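Local coordinates for protein chitinase A (PDB 4MNK) that probably hydrolyses chitin as a plant class V chitinase of glycoside hydrolase family 18, and is captured here with N-acetylglucosamine oligosaccharides bound, at residues L5-P11 with F28-A34; F241-L247 with D298-Y304; L269-E273 with Q332-L338. All coordinates share one frame; numbering follows the deposited sequence.

Contact 1. Residues L5-P11 with F28-A34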
loop_
_atom_site.group_PDB
_atom_site.type_symbol
_atom_site.label_atom_id
_atom_site.label_comp_id
_atom_site.label_asym_id
_atom_site.label_seq_id
_atom_site.Cartn_x
_atom_site.Cartn_y
_atom_site.Cartn_z
ATOM N N LEU A 5 7.177 12.454 -2.841
ATOM C CA LEU A 5 7.400 11.034 -2.594
ATOM C C LEU A 5 6.760 10.190 -3.691
ATOM O O LEU A 5 5.558 10.288 -3.942
ATOM C CB LEU A 5 6.864 10.641 -1.212
ATOM C CG LEU A 5 7.479 11.390 -0.019
ATOM C CD1 LEU A 5 6.584 11.302 1.206
ATOM C CD2 LEU A 5 8.877 10.882 0.301
ATOM N N LYS A 6 7.582 9.383 -4.354
ATOM C CA LYS A 6 7.124 8.478 -5.404
ATOM C C LYS A 6 7.464 7.070 -4.940
ATOM O O LYS A 6 8.611 6.629 -5.032
ATOM C CB LYS A 6 7.803 8.809 -6.735
ATOM C CG LYS A 6 7.576 10.241 -7.204
ATOM C CD LYS A 6 8.333 10.534 -8.493
ATOM C CE LYS A 6 7.991 11.916 -9.031
ATOM N NZ LYS A 6 8.845 12.293 -10.191
ATOM N N VAL A 7 6.460 6.375 -4.415
ATOM C CA VAL A 7 6.690 5.166 -3.633
ATOM C C VAL A 7 6.183 3.921 -4.359
ATOM O O VAL A 7 5.118 3.940 -4.976
ATOM C CB VAL A 7 6.030 5.296 -2.237
ATOM C CG1 VAL A 7 6.247 4.054 -1.406
ATOM C CG2 VAL A 7 6.577 6.509 -1.498
ATOM N N GLY A 8 6.958 2.841 -4.293
ATOM C CA GLY A 8 6.549 1.565 -4.874
ATOM C C GLY A 8 6.806 0.410 -3.931
ATOM O O GLY A 8 7.837 0.375 -3.255
ATOM N N PHE A 9 5.869 -0.534 -3.891
ATOM C CA PHE A 9 6.007 -1.746 -3.090
ATOM C C PHE A 9 6.359 -2.933 -3.968
ATOM O O PHE A 9 5.666 -3.208 -4.953
ATOM C CB PHE A 9 4.698 -2.055 -2.364
ATOM C CG PHE A 9 4.454 -1.205 -1.155
ATOM C CD1 PHE A 9 3.935 0.080 -1.283
ATOM C CD2 PHE A 9 4.727 -1.693 0.120
ATOM C CE1 PHE A 9 3.708 0.872 -0.163
ATOM C CE2 PHE A 9 4.498 -0.909 1.247
ATOM C CZ PHE A 9 3.986 0.377 1.101
ATOM N N TRP A 10 7.431 -3.639 -3.604
ATOM C CA TRP A 10 7.815 -4.882 -4.270
ATOM C C TRP A 10 7.587 -6.055 -3.329
ATOM O O TRP A 10 8.206 -6.117 -2.264
ATOM C CB TRP A 10 9.279 -4.853 -4.713
ATOM C CG TRP A 10 9.679 -6.131 -5.400
ATOM C CD1 TRP A 10 9.403 -6.481 -6.688
ATOM C CD2 TRP A 10 10.391 -7.239 -4.824
ATOM N NE1 TRP A 10 9.910 -7.730 -6.958
ATOM C CE2 TRP A 10 10.518 -8.221 -5.833
ATOM C CE3 TRP A 10 10.936 -7.496 -3.558
ATOM C CZ2 TRP A 10 11.170 -9.442 -5.618
ATOM C CZ3 TRP A 10 11.586 -8.712 -3.344
ATOM C CH2 TRP A 10 11.698 -9.666 -4.372
ATOM N N PRO A 11 6.709 -6.995 -3.718
ATOM C CA PRO A 11 6.451 -8.138 -2.858
ATOM C C PRO A 11 7.386 -9.304 -3.168
ATOM O O PRO A 11 7.540 -9.699 -4.330
ATOM C CB PRO A 11 5.002 -8.487 -3.184
ATOM C CG PRO A 11 4.841 -8.100 -4.623
ATOM C CD PRO A 11 5.872 -7.031 -4.933
ATOM N N PHE A 28 10.914 6.195 -9.104
ATOM C CA PHE A 28 10.602 6.176 -7.678
ATOM C C PHE A 28 11.626 6.940 -6.856
ATOM O O PHE A 28 12.777 7.099 -7.267
ATOM C CB PHE A 28 10.517 4.733 -7.172
ATOM C CG PHE A 28 9.447 3.927 -7.841
ATOM C CD1 PHE A 28 8.136 3.991 -7.394
ATOM C CD2 PHE A 28 9.745 3.116 -8.935
ATOM C CE1 PHE A 28 7.136 3.254 -8.019
ATOM C CE2 PHE A 28 8.749 2.377 -9.565
ATOM C CZ PHE A 28 7.444 2.447 -9.105
ATOM N N THR A 29 11.189 7.408 -5.690
ATOM C CA THR A 29 12.088 7.953 -4.677
ATOM C C THR A 29 12.312 6.933 -3.557
ATOM O O THR A 29 13.358 6.938 -2.911
ATOM C CB THR A 29 11.536 9.256 -4.063
ATOM O OG1 THR A 29 10.272 8.996 -3.444
ATOM C CG2 THR A 29 11.365 10.337 -5.127
ATOM N N HIS A 30 11.322 6.069 -3.330
ATOM C CA HIS A 30 11.374 5.071 -2.257
ATOM C C HIS A 30 10.762 3.762 -2.718
ATOM O O HIS A 30 9.686 3.747 -3.325
ATOM C CB HIS A 30 10.651 5.573 -1.003
ATOM C CG HIS A 30 11.260 6.806 -0.413
ATOM N ND1 HIS A 30 11.064 8.060 -0.949
ATOM C CD2 HIS A 30 12.085 6.972 0.648
ATOM C CE1 HIS A 30 11.732 8.950 -0.235
ATOM N NE2 HIS A 30 12.360 8.316 0.740
ATOM N N LEU A 31 11.461 2.665 -2.436
ATOM C CA LEU A 31 10.979 1.332 -2.776
ATOM C C LEU A 31 10.937 0.463 -1.532
ATOM O O LEU A 31 11.897 0.418 -0.759
ATOM C CB LEU A 31 11.851 0.696 -3.859
ATOM C CG LEU A 31 11.686 1.290 -5.257
ATOM C CD1 LEU A 31 12.852 0.884 -6.143
ATOM C CD2 LEU A 31 10.350 0.882 -5.874
ATOM N N TYR A 32 9.809 -0.214 -1.343
ATOM C CA TYR A 32 9.586 -1.045 -0.173
ATOM C C TYR A 32 9.722 -2.521 -0.515
ATOM O O TYR A 32 9.248 -2.978 -1.563
ATOM C CB TYR A 32 8.181 -0.825 0.379
ATOM C CG TYR A 32 7.908 0.470 1.118
ATOM C CD1 TYR A 32 8.171 1.718 0.546
ATOM C CD2 TYR A 32 7.316 0.441 2.373
ATOM C CE1 TYR A 32 7.882 2.899 1.235
ATOM C CE2 TYR A 32 7.013 1.608 3.053
ATOM C CZ TYR A 32 7.297 2.827 2.486
ATOM O OH TYR A 32 6.984 3.972 3.177
ATOM N N TYR A 33 10.361 -3.256 0.391
ATOM C CA TYR A 33 10.390 -4.712 0.369
ATOM C C TYR A 33 9.246 -5.210 1.250
ATOM O O TYR A 33 9.181 -4.870 2.432
ATOM C CB TYR A 33 11.734 -5.195 0.916
ATOM C CG TYR A 33 11.965 -6.690 0.886
ATOM C CD1 TYR A 33 12.838 -7.252 -0.040
ATOM C CD2 TYR A 33 11.338 -7.541 1.801
ATOM C CE1 TYR A 33 13.070 -8.618 -0.072
ATOM C CE2 TYR A 33 11.564 -8.918 1.771
ATOM C CZ TYR A 33 12.434 -9.444 0.831
ATOM O OH TYR A 33 12.676 -10.802 0.790
ATOM N N ALA A 34 8.354 -6.013 0.675
ATOM C CA ALA A 34 7.190 -6.548 1.391
ATOM C C ALA A 34 7.222 -8.082 1.358
ATOM O O ALA A 34 7.203 -8.653 0.272
ATOM C CB ALA A 34 5.903 -6.028 0.748
#
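The Phe-9 and Tyr-32 rings lie side by side and point the same way, their centroids 4.4 Å apart and their planes inclined at 36°. Tyr-32 CB and CG sit over one face of the Phe-9 ring, and Phe-9 CZ lies over a face of Tyr-32 near its rim. Farther along the tyrosine, a chi1 of 180° swings Val-7 CG1 away from the valine N and onto Tyr-32 CE1, at 3.3 Å. On the other side of the sheet, Tyr-33 CE1 meets the Trp-10 ring at its edge, 3.6 Å from CZ3. Phe-28 takes the Lys-6 carbonyl oxygen at its ring edge and Leu-31 CD2 over one face, while its CE1 comes 3.6 Å from CA of Gly-8, where there is no side chain to stand in the way.

Between the two layers of side chains the strands run parallel. Gly-8 bonds through N to His-30 O and through O to Tyr-32 N, and Trp-10 likewise to Tyr-32 O and Ala-34 N. At the start of the ladder Lys-6 O accepts two bonds, one from Thr-29 N in the carbonyl plane and one from His-30 N above it. Thr-29 OG1 takes the Lys-6 N-H at 2.9 Å and also shares a hydrogen bond with His-30 ND1, which should limit rotation of the imidazole; Leu-5 CD2 rests 3.5 Å from His-30 CE1.

These are adjacent parallel strands of the TIM barrel expected for family 18. Tyr-32 OH reaches across to Thr-157 and Asn-188, and Trp-10 NE1 bonds to Phe-18 O. Strand 324-328 flanks 5-11, strand 70-77 flanks 30-36, and helix 52-63 packs against the side bearing Trp-10, Leu-31 and Tyr-33.

Contact 2. Residues F241-L247 with D298-Y304. With NAG (2-acetamido-2-deoxy-beta-D-glucopyranose), chain B.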
loop_
_atom_site.group_PDB
_atom_site.type_symbol
_atom_site.label_atom_id
_atom_site.label_comp_id
_atom_site.label_asym_id
_atom_site.label_seq_id
_atom_site.Cartn_x
_atom_site.Cartn_y
_atom_site.Cartn_z
ATOM N N PHE A 241 -3.394 -3.245 -9.655
ATOM C CA PHE A 241 -4.258 -4.372 -9.943
ATOM C C PHE A 241 -5.689 -3.863 -10.011
ATOM O O PHE A 241 -6.001 -2.786 -9.493
ATOM C CB PHE A 241 -4.133 -5.439 -8.848
ATOM C CG PHE A 241 -4.665 -4.998 -7.508
ATOM C CD1 PHE A 241 -3.862 -4.286 -6.623
ATOM C CD2 PHE A 241 -5.979 -5.280 -7.136
ATOM C CE1 PHE A 241 -4.354 -3.866 -5.389
ATOM C CE2 PHE A 241 -6.477 -4.862 -5.902
ATOM C CZ PHE A 241 -5.663 -4.154 -5.030
ATOM N N GLY A 242 -6.550 -4.648 -10.647
ATOM C CA GLY A 242 -7.973 -4.363 -10.690
ATOM C C GLY A 242 -8.759 -5.442 -9.978
ATOM O O GLY A 242 -8.238 -6.527 -9.710
ATOM N N ARG A 243 -10.010 -5.128 -9.656
ATOM C CA ARG A 243 -10.938 -6.100 -9.093
ATOM C C ARG A 243 -11.881 -6.579 -10.186
ATOM O O ARG A 243 -12.409 -5.773 -10.960
ATOM C CB ARG A 243 -11.720 -5.497 -7.925
ATOM C CG ARG A 243 -10.889 -5.249 -6.673
ATOM C CD ARG A 243 -10.691 -6.528 -5.887
ATOM N NE ARG A 243 -9.712 -6.367 -4.819
ATOM C CZ ARG A 243 -9.106 -7.376 -4.203
ATOM N NH1 ARG A 243 -9.374 -8.630 -4.547
ATOM N NH2 ARG A 243 -8.226 -7.131 -3.245
ATOM N N SER A 244 -12.084 -7.889 -10.246
ATOM C CA SER A 244 -12.844 -8.493 -11.331
ATOM C C SER A 244 -14.086 -9.223 -10.848
ATOM O O SER A 244 -14.127 -9.748 -9.728
ATOM C CB SER A 244 -11.958 -9.455 -12.119
ATOM O OG SER A 244 -11.576 -10.544 -11.301
ATOM N N TRP A 245 -15.080 -9.264 -11.730
ATOM C CA TRP A 245 -16.349 -9.930 -11.493
ATOM C C TRP A 245 -16.684 -10.800 -12.695
ATOM O O TRP A 245 -16.199 -10.558 -13.807
ATOM C CB TRP A 245 -17.474 -8.903 -11.396
ATOM C CG TRP A 245 -17.600 -8.090 -10.145
ATOM C CD1 TRP A 245 -18.450 -8.323 -9.101
ATOM C CD2 TRP A 245 -16.926 -6.863 -9.843
ATOM N NE1 TRP A 245 -18.326 -7.336 -8.157
ATOM C CE2 TRP A 245 -17.396 -6.427 -8.586
ATOM C CE3 TRP A 245 -15.951 -6.102 -10.500
ATOM C CZ2 TRP A 245 -16.939 -5.256 -7.978
ATOM C CZ3 TRP A 245 -15.489 -4.938 -9.888
ATOM C CH2 TRP A 245 -15.984 -4.530 -8.639
ATOM N N LEU A 246 -17.541 -11.792 -12.468
ATOM C CA LEU A 246 -18.238 -12.475 -13.551
ATOM C C LEU A 246 -19.617 -11.843 -13.693
ATOM O O LEU A 246 -20.350 -11.714 -12.708
ATOM C CB LEU A 246 -18.357 -13.976 -13.275
ATOM C CG LEU A 246 -17.050 -14.766 -13.153
ATOM C CD1 LEU A 246 -17.333 -16.220 -12.806
ATOM C CD2 LEU A 246 -16.219 -14.675 -14.426
ATOM N N LEU A 247 -19.957 -11.436 -14.912
ATOM C CA LEU A 247 -21.226 -10.765 -15.181
ATOM C C LEU A 247 -22.388 -11.744 -15.204
ATOM O O LEU A 247 -22.256 -12.869 -15.693
ATOM C CB LEU A 247 -21.165 -10.008 -16.510
ATOM C CG LEU A 247 -20.170 -8.849 -16.612
ATOM C CD1 LEU A 247 -20.044 -8.393 -18.053
ATOM C CD2 LEU A 247 -20.570 -7.688 -15.712
ATOM N N ASP A 298 -17.048 -10.737 -22.976
ATOM C CA ASP A 298 -17.977 -11.813 -22.641
ATOM C C ASP A 298 -18.501 -11.636 -21.207
ATOM O O ASP A 298 -19.088 -10.597 -20.910
ATOM C CB ASP A 298 -17.338 -13.181 -22.917
ATOM C CG ASP A 298 -16.972 -13.355 -24.385
ATOM O OD1 ASP A 298 -17.789 -12.970 -25.250
ATOM O OD2 ASP A 298 -15.868 -13.860 -24.684
ATOM N N ASN A 299 -18.271 -12.602 -20.320
ATOM C CA ASN A 299 -18.770 -12.488 -18.943
ATOM C C ASN A 299 -17.759 -11.975 -17.908
ATOM O O ASN A 299 -18.007 -12.063 -16.707
ATOM C CB ASN A 299 -19.395 -13.813 -18.476
ATOM C CG ASN A 299 -18.370 -14.913 -18.278
ATOM O OD1 ASN A 299 -17.348 -14.967 -18.966
ATOM N ND2 ASN A 299 -18.643 -15.806 -17.332
ATOM N N VAL A 300 -16.631 -11.432 -18.364
ATOM C CA VAL A 300 -15.593 -10.947 -17.449
ATOM C C VAL A 300 -15.518 -9.419 -17.457
ATOM O O VAL A 300 -15.474 -8.798 -18.518
ATOM C CB VAL A 300 -14.212 -11.586 -17.761
ATOM C CG1 VAL A 300 -13.126 -11.021 -16.857
ATOM C CG2 VAL A 300 -14.277 -13.102 -17.613
ATOM N N TRP A 301 -15.505 -8.830 -16.263
ATOM C CA TRP A 301 -15.498 -7.381 -16.078
ATOM C C TRP A 301 -14.451 -7.053 -15.025
ATOM O O TRP A 301 -14.418 -7.682 -13.969
ATOM C CB TRP A 301 -16.872 -6.938 -15.579
ATOM C CG TRP A 301 -17.206 -5.465 -15.650
ATOM C CD1 TRP A 301 -17.973 -4.857 -16.600
ATOM C CD2 TRP A 301 -16.848 -4.435 -14.709
ATOM N NE1 TRP A 301 -18.104 -3.518 -16.325
ATOM C CE2 TRP A 301 -17.425 -3.230 -15.172
ATOM C CE3 TRP A 301 -16.093 -4.411 -13.529
ATOM C CZ2 TRP A 301 -17.275 -2.015 -14.494
ATOM C CZ3 TRP A 301 -15.939 -3.193 -12.859
ATOM C CH2 TRP A 301 -16.529 -2.016 -13.346
ATOM N N VAL A 302 -13.604 -6.069 -15.302
ATOM C CA VAL A 302 -12.571 -5.672 -14.347
ATOM C C VAL A 302 -12.503 -4.149 -14.214
ATOM O O VAL A 302 -12.525 -3.436 -15.215
ATOM C CB VAL A 302 -11.184 -6.297 -14.704
ATOM C CG1 VAL A 302 -10.692 -5.823 -16.074
ATOM C CG2 VAL A 302 -10.148 -6.011 -13.611
ATOM N N GLY A 303 -12.448 -3.668 -12.974
ATOM C CA GLY A 303 -12.278 -2.242 -12.691
ATOM C C GLY A 303 -10.875 -1.988 -12.178
ATOM O O GLY A 303 -10.368 -2.749 -11.352
ATOM N N TYR A 304 -10.247 -0.919 -12.661
ATOM C CA TYR A 304 -8.826 -0.675 -12.406
ATOM C C TYR A 304 -8.472 0.779 -12.688
ATOM O O TYR A 304 -9.326 1.576 -13.090
ATOM C CB TYR A 304 -7.960 -1.600 -13.281
ATOM C CG TYR A 304 -8.217 -1.421 -14.762
ATOM C CD1 TYR A 304 -7.350 -0.671 -15.560
ATOM C CD2 TYR A 304 -9.351 -1.973 -15.362
ATOM C CE1 TYR A 304 -7.602 -0.489 -16.922
ATOM C CE2 TYR A 304 -9.610 -1.797 -16.715
ATOM C CZ TYR A 304 -8.735 -1.056 -17.485
ATOM O OH TYR A 304 -9.014 -0.895 -18.822
HETATM C C1 NAG B . -1.864 -8.684 -1.314
HETATM C C2 NAG B . -1.833 -9.303 -2.706
HETATM C C3 NAG B . -1.659 -10.817 -2.616
HETATM C C4 NAG B . -0.501 -11.217 -1.693
HETATM C C5 NAG B . -0.472 -10.391 -0.397
HETATM C C6 NAG B . 0.847 -10.569 0.353
HETATM C C7 NAG B . -3.049 -8.112 -4.459
HETATM C C8 NAG B . -4.374 -7.888 -5.121
HETATM N N2 NAG B . -3.040 -8.979 -3.446
HETATM O O3 NAG B . -1.435 -11.326 -3.913
HETATM O O4 NAG B . -0.632 -12.584 -1.356
HETATM O O5 NAG B . -0.664 -9.005 -0.638
HETATM O O6 NAG B . 1.910 -9.996 -0.380
HETATM O O7 NAG B . -2.050 -7.512 -4.857
HETATM O O HOH W 1 -21.109 -15.456 -15.707
#
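Residues 241-247 and 300-304 pair antiparallel, their axes at 151°, with Arg-243/Gly-303 and Trp-245/Trp-301 as hydrogen-bonded pairs and Ser-244/Val-302 and Leu-246/Val-300 as non-hydrogen-bonded pairs. Each hydrogen-bonded pair is closed by two bonds, and Leu-247 N adds a last one to Asn-299 O at 2.7 Å. The pairing is consistent with the alpha+beta insertion many family 18 chitinases carry late in the barrel, strand 234-247 running into it.

Trp-245 and Trp-301 project from the same face, side by side, and meet through their benzo carbons: CE3 of Trp-245 is 3.5 Å from CE3 of Trp-301, with the ring planes 76° apart. Leu-247 crosses the base of the second indole, its CD2 lying 3.8 Å from Trp-301 CB. The indole nitrogens lead elsewhere, Trp-245 NE1 to Glu-199 O and Trp-301 NE1 to Val-253 O. On the reverse face Leu-246 CD2 approaches Val-300 CG2 at 4.1 Å. A water links Leu-247 O, to which it donates, with Asn-299 ND2, from which it accepts. Gly-242 CA passes 3.0 Å from Gly-303 O, a close approach that a backbone without a side chain permits.

At the sugar end a chi1 of 67° places the Phe-241 ring against the N-acetylglucosamine. The acetamido methyl, C8, stands 3.6 Å above the ring plane, over its centre. Arg-243 also belongs to this glycan pocket, touches another sugar residue and forms a salt bridge through NE with Asp-193.

The strand thus changes character along its length: its apolar tryptophan and leucine end packs against 298-304, whereas Phe-241 offers the ligand an aromatic surface suited to a methyl group, and the Asp-193 partnership probably steadies the arginine's positive charge beside the sugars.

Contact 3. Residues L269-E273 with Q332-L338. With NAG (2-acetamido-2-deoxy-beta-D-glucopyranose), chain B.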
loop_
_atom_site.group_PDB
_atom_site.type_symbol
_atom_site.label_atom_id
_atom_site.label_comp_id
_atom_site.label_asym_id
_atom_site.label_seq_id
_atom_site.Cartn_x
_atom_site.Cartn_y
_atom_site.Cartn_z
ATOM N N LEU A 269 -6.778 -8.923 -10.770
ATOM C CA LEU A 269 -6.010 -9.055 -11.998
ATOM C C LEU A 269 -4.978 -7.937 -12.074
ATOM O O LEU A 269 -5.319 -6.769 -11.900
ATOM C CB LEU A 269 -6.952 -8.979 -13.197
ATOM C CG LEU A 269 -6.484 -9.635 -14.492
ATOM C CD1 LEU A 269 -6.170 -11.106 -14.260
ATOM C CD2 LEU A 269 -7.531 -9.472 -15.583
ATOM N N SER A 270 -3.719 -8.293 -12.329
ATOM C CA SER A 270 -2.644 -7.300 -12.425
ATOM C C SER A 270 -2.890 -6.377 -13.614
ATOM O O SER A 270 -3.527 -6.779 -14.596
ATOM C CB SER A 270 -1.289 -7.985 -12.582
ATOM O OG SER A 270 -1.145 -8.519 -13.886
ATOM N N PHE A 271 -2.386 -5.148 -13.536
ATOM C CA PHE A 271 -2.491 -4.220 -14.659
ATOM C C PHE A 271 -1.954 -4.837 -15.951
ATOM O O PHE A 271 -2.572 -4.702 -17.005
ATOM C CB PHE A 271 -1.777 -2.903 -14.357
ATOM C CG PHE A 271 -1.891 -1.890 -15.460
ATOM C CD1 PHE A 271 -0.806 -1.614 -16.283
ATOM C CD2 PHE A 271 -3.090 -1.221 -15.685
ATOM C CE1 PHE A 271 -0.913 -0.679 -17.308
ATOM C CE2 PHE A 271 -3.207 -0.284 -16.710
ATOM C CZ PHE A 271 -2.114 -0.014 -17.519
ATOM N N SER A 272 -0.814 -5.520 -15.864
ATOM C CA SER A 272 -0.227 -6.176 -17.031
ATOM C C SER A 272 -1.172 -7.220 -17.636
ATOM O O SER A 272 -1.307 -7.305 -18.860
ATOM C CB SER A 272 1.131 -6.789 -16.687
ATOM O OG SER A 272 2.059 -5.770 -16.358
ATOM N N GLU A 273 -1.847 -7.987 -16.785
ATOM C CA GLU A 273 -2.834 -8.950 -17.267
ATOM C C GLU A 273 -4.073 -8.259 -17.844
ATOM O O GLU A 273 -4.686 -8.769 -18.779
ATOM C CB GLU A 273 -3.212 -9.965 -16.185
ATOM C CG GLU A 273 -2.104 -10.973 -15.839
ATOM C CD GLU A 273 -1.694 -11.882 -17.003
ATOM O OE1 GLU A 273 -2.454 -12.011 -17.989
ATOM O OE2 GLU A 273 -0.598 -12.480 -16.923
ATOM N N GLN A 332 3.122 -5.866 -10.686
ATOM C CA GLN A 332 1.847 -5.980 -11.399
ATOM C C GLN A 332 1.749 -5.102 -12.651
ATOM O O GLN A 332 0.773 -5.196 -13.401
ATOM C CB GLN A 332 0.691 -5.675 -10.449
ATOM C CG GLN A 332 0.555 -6.645 -9.284
ATOM C CD GLN A 332 -0.437 -6.162 -8.237
ATOM O OE1 GLN A 332 -0.596 -4.956 -8.014
ATOM N NE2 GLN A 332 -1.107 -7.100 -7.584
ATOM N N ASP A 333 2.750 -4.248 -12.858
ATOM C CA ASP A 333 2.852 -3.404 -14.047
ATOM C C ASP A 333 4.266 -3.590 -14.588
ATOM O O ASP A 333 5.161 -2.769 -14.348
ATOM C CB ASP A 333 2.570 -1.941 -13.678
ATOM C CG ASP A 333 2.498 -1.011 -14.886
ATOM O OD1 ASP A 333 2.869 -1.399 -16.017
ATOM O OD2 ASP A 333 2.067 0.142 -14.685
ATOM N N ILE A 334 4.464 -4.691 -15.305
ATOM C CA ILE A 334 5.814 -5.122 -15.674
ATOM C C ILE A 334 6.550 -4.126 -16.571
ATOM O O ILE A 334 7.773 -4.015 -16.495
ATOM C CB ILE A 334 5.856 -6.575 -16.238
ATOM C CG1 ILE A 334 5.114 -6.687 -17.574
ATOM C CG2 ILE A 334 5.306 -7.567 -15.209
ATOM C CD1 ILE A 334 5.404 -7.973 -18.336
ATOM N N ASP A 335 5.805 -3.384 -17.388
ATOM C CA ASP A 335 6.395 -2.372 -18.266
ATOM C C ASP A 335 6.447 -0.981 -17.625
ATOM O O ASP A 335 6.865 -0.011 -18.264
ATOM C CB ASP A 335 5.654 -2.331 -19.609
ATOM C CG ASP A 335 5.856 -3.596 -20.427
ATOM O OD1 ASP A 335 7.009 -4.066 -20.520
ATOM O OD2 ASP A 335 4.866 -4.120 -20.977
ATOM N N ALA A 336 6.029 -0.900 -16.361
ATOM C CA ALA A 336 5.998 0.353 -15.592
ATOM C C ALA A 336 5.266 1.500 -16.306
ATOM O O ALA A 336 5.702 2.654 -16.276
ATOM C CB ALA A 336 7.414 0.774 -15.171
ATOM N N ILE A 337 4.139 1.166 -16.931
ATOM C CA ILE A 337 3.324 2.139 -17.651
ATOM C C ILE A 337 2.759 3.194 -16.698
ATOM O O ILE A 337 2.885 4.398 -16.934
ATOM C CB ILE A 337 2.170 1.438 -18.423
ATOM C CG1 ILE A 337 2.717 0.376 -19.393
ATOM C CG2 ILE A 337 1.256 2.460 -19.120
ATOM C CD1 ILE A 337 3.715 0.882 -20.436
ATOM N N LEU A 338 2.152 2.734 -15.609
ATOM C CA LEU A 338 1.508 3.647 -14.676
ATOM C C LEU A 338 2.498 4.414 -13.789
ATOM O O LEU A 338 2.311 5.608 -13.568
ATOM C CB LEU A 338 0.405 2.942 -13.880
ATOM C CG LEU A 338 -0.689 2.303 -14.747
ATOM C CD1 LEU A 338 -1.727 1.629 -13.877
ATOM C CD2 LEU A 338 -1.349 3.321 -15.677
HETATM C C1 NAG B . -1.864 -8.684 -1.314
HETATM C C2 NAG B . -1.833 -9.303 -2.706
HETATM C C3 NAG B . -1.659 -10.817 -2.616
HETATM C C4 NAG B . -0.501 -11.217 -1.693
HETATM C C5 NAG B . -0.472 -10.391 -0.397
HETATM C C6 NAG B . 0.847 -10.569 0.353
HETATM C C7 NAG B . -3.049 -8.112 -4.459
HETATM C C8 NAG B . -4.374 -7.888 -5.121
HETATM N N2 NAG B . -3.040 -8.979 -3.446
HETATM O O3 NAG B . -1.435 -11.326 -3.913
HETATM O O4 NAG B . -0.632 -12.584 -1.356
HETATM O O5 NAG B . -0.664 -9.005 -0.638
HETATM O O6 NAG B . 1.910 -9.996 -0.380
HETATM O O7 NAG B . -2.050 -7.512 -4.857
HETATM O O HOH W 2 2.809 -3.522 -17.745
#
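Gln-332 lays its CB 3.7 Å from Ser-270 CB, while its backbone O accepts a nearly straight bond from Ser-272 N (2.9 Å, 163°). Its side chain, extended beyond CG, carries NE2 to the sugar acetamide and donates to O7 of the N-acetylglucosamine at 2.9 Å in a bent bond; OE1 accepts a hydrogen bond from Ser-329 N. Asp-333 sets its carboxylate alongside the Phe-271 ring, with CG 3.6 Å from CD1 and the two planes 52° apart. With CG anti to the backbone N (chi1 -173°), that carboxylate also accepts from the first turn of the following helix: Ile-337 N comes to OD1 from above its plane, and Leu-338 N meets the syn lone pair of OD2. Asp-333 also opens a type I beta turn ending at Ala-336, the N-cap residue. The contact therefore brings together two helix starts, Ser-270 accepting from Glu-273 N as a cap, where helix 271-279, probably part of the insertion of this family 18 barrel, meets the start of the C-terminal helix 337-346. Ile-334 places CG1 3.4 Å from Ser-272 OG. A water joins that hydroxyl to Asp-333 OD1 and to the N-H of Asp-335. Ile-337 CB touches Phe-271 CE1. Leu-338 comes at the phenylalanine from the opposite direction and seats CD1 over the ring centre, 3.7 Å from the centroid, in a CH-pi contact.

In the fold
Along the chain, contact 1 closes before the other two open; contacts 2 and 3 then cross, their segments alternating. Contact 1 lies in the barrel wall, its centre about 15 Å from that of contact 3 and about 27 Å from that of contact 2, touching neither. Contacts 2 and 3, with centres about 15 Å apart, lie where strand 234-247 leaves the barrel for what is probably the insertion, and do touch: Gly-242 N probably bonds to Leu-269 O in the neighbouring strand 262-270, and Phe-241 packs against Gln-332. Together they frame one N-acetylglucosamine acetamide with residues distant in sequence, while Pro-11 brings contact 1 near a bound sugar.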